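Local coordinates for 2,3-dihydroxybenzoate-AMP ligase (Bacillus subtilis, PDB 1MDB), which belongs to the ANL clan of AMP-binding enzymes and holds adenosine monophosphate together with 2,3-dihydroxybenzoic acid, at residues D431-G436 against A458-M463. Numbering follows the deposited sequence.
Sequences DQINRG and AAMVSM
Ile433 lies across segment 458-463 of strand 455-465 and carries every close direct contact between the segments, a compact example of one branched residue joining two pieces of backbone that share no direct hydrogen bond. Its CD1 meets CG of Met460 at 3.6 Å, the two side chains crossing at about a right angle, and also rests 3.7 Å from the carbonyl carbon C of Val461. Farther back, CG1 packs on the amide N of Ser462 at 3.9 Å. With CG1 anti to the carbonyl carbon (chi1 -58°) and CG2 anti to the backbone N, the longer branch reaches Met460 and Val461, while CG2 touches Ser462 CB at 4.1 Å.

The polar link is indirect: one water donates to Asp431 O and to Met460 O, each 2.7 Å from the water oxygen. Glu470, on the next strand of the sheet, accepts from Asn434 N, and Asp431 forms a salt bridge with Arg526 of helix 522-534.

In the C-terminal domain, the hairpin strand 433-434 thus packs beside edge strand 455-465 without extending its sheet. The direct contact is apolar and buried, and water bridges two carbonyl oxygens, neither of which could donate to the other.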
loop_
_atom_site.group_PDB
_atom_site.type_symbol
_atom_site.label_atom_id
_atom_site.label_comp_id
_atom_site.label_asym_id
_atom_site.label_seq_id
_atom_site.Cartn_x
_atom_site.Cartn_y
_atom_site.Cartn_z
ATOM N N ASP A 431 -17.565 2.553 5.209
ATOM C CA ASP A 431 -17.550 4.016 5.295
ATOM C C ASP A 431 -18.840 4.675 4.802
ATOM O O ASP A 431 -18.946 5.900 4.752
ATOM C CB ASP A 431 -16.361 4.572 4.508
ATOM C CG ASP A 431 -15.020 4.159 5.099
ATOM O OD1 ASP A 431 -13.995 4.345 4.417
ATOM O OD2 ASP A 431 -14.986 3.660 6.246
ATOM N N GLN A 432 -19.823 3.866 4.437
ATOM C CA GLN A 432 -21.092 4.402 3.959
ATOM C C GLN A 432 -21.822 5.020 5.140
ATOM O O GLN A 432 -21.820 4.473 6.241
ATOM C CB GLN A 432 -21.935 3.284 3.342
ATOM C CG GLN A 432 -22.832 3.741 2.209
ATOM C CD GLN A 432 -23.179 2.607 1.257
ATOM O OE1 GLN A 432 -23.646 2.838 0.140
ATOM N NE2 GLN A 432 -22.953 1.374 1.699
ATOM N N ILE A 433 -22.426 6.179 4.929
ATOM C CA ILE A 433 -23.149 6.820 6.008
ATOM C C ILE A 433 -24.634 6.655 5.732
ATOM O O ILE A 433 -25.142 7.107 4.709
ATOM C CB ILE A 433 -22.792 8.311 6.104
ATOM C CG1 ILE A 433 -21.280 8.463 6.310
ATOM C CG2 ILE A 433 -23.565 8.959 7.249
ATOM C CD1 ILE A 433 -20.785 9.882 6.223
ATOM N N ASN A 434 -25.318 5.973 6.638
ATOM C CA ASN A 434 -26.744 5.748 6.503
ATOM C C ASN A 434 -27.462 6.698 7.455
ATOM O O ASN A 434 -27.753 6.361 8.604
ATOM C CB ASN A 434 -27.061 4.287 6.821
ATOM C CG ASN A 434 -26.338 3.327 5.887
ATOM O OD1 ASN A 434 -26.586 3.310 4.676
ATOM N ND2 ASN A 434 -25.424 2.532 6.441
ATOM N N ARG A 435 -27.719 7.905 6.962
ATOM C CA ARG A 435 -28.382 8.936 7.745
ATOM C C ARG A 435 -29.900 8.830 7.665
ATOM O O ARG A 435 -30.489 9.016 6.598
ATOM C CB ARG A 435 -27.945 10.317 7.261
ATOM C CG ARG A 435 -28.574 11.459 8.036
ATOM C CD ARG A 435 -28.139 12.792 7.490
ATOM N NE ARG A 435 -28.531 13.886 8.368
ATOM C CZ ARG A 435 -29.785 14.259 8.596
ATOM N NH1 ARG A 435 -30.790 13.630 8.006
ATOM N NH2 ARG A 435 -30.033 15.262 9.424
ATOM N N GLY A 436 -30.519 8.528 8.802
ATOM C CA GLY A 436 -31.965 8.410 8.874
ATOM C C GLY A 436 -32.642 7.764 7.681
ATOM O O GLY A 436 -33.626 8.300 7.169
ATOM N N ALA A 458 -10.741 17.092 3.753
ATOM C CA ALA A 458 -11.983 16.776 4.451
ATOM C C ALA A 458 -12.255 15.286 4.522
ATOM O O ALA A 458 -12.062 14.570 3.548
ATOM C CB ALA A 458 -13.161 17.481 3.754
ATOM N N ALA A 459 -12.700 14.823 5.685
ATOM C CA ALA A 459 -13.039 13.416 5.864
ATOM C C ALA A 459 -14.380 13.376 6.590
ATOM O O ALA A 459 -14.497 13.830 7.728
ATOM C CB ALA A 459 -11.980 12.710 6.673
ATOM N N MET A 460 -15.390 12.837 5.921
ATOM C CA MET A 460 -16.734 12.758 6.487
ATOM C C MET A 460 -17.059 11.359 6.972
ATOM O O MET A 460 -16.948 10.385 6.218
ATOM C CB MET A 460 -17.747 13.197 5.433
ATOM C CG MET A 460 -19.202 13.063 5.835
ATOM S SD MET A 460 -20.240 13.665 4.488
ATOM C CE MET A 460 -21.773 13.963 5.323
ATOM N N VAL A 461 -17.485 11.262 8.228
ATOM C CA VAL A 461 -17.817 9.972 8.807
ATOM C C VAL A 461 -19.164 9.972 9.520
ATOM O O VAL A 461 -19.756 11.025 9.792
ATOM C CB VAL A 461 -16.714 9.514 9.807
ATOM C CG1 VAL A 461 -15.352 9.502 9.109
ATOM C CG2 VAL A 461 -16.668 10.436 11.003
ATOM N N SER A 462 -19.658 8.779 9.813
ATOM C CA SER A 462 -20.921 8.658 10.511
ATOM C C SER A 462 -20.684 8.898 11.999
ATOM O O SER A 462 -19.556 8.776 12.491
ATOM C CB SER A 462 -21.483 7.255 10.330
ATOM O OG SER A 462 -20.651 6.318 10.984
ATOM N N MET A 463 -21.751 9.268 12.699
ATOM C CA MET A 463 -21.707 9.468 14.145
ATOM C C MET A 463 -23.060 8.982 14.646
ATOM O O MET A 463 -24.069 9.097 13.946
ATOM C CB MET A 463 -21.495 10.940 14.518
ATOM C CG MET A 463 -22.690 11.866 14.275
ATOM S SD MET A 463 -22.333 13.562 14.822
ATOM C CE MET A 463 -23.951 14.343 14.664
HETATM O O HOH W 1 -17.466 7.761 6.066
#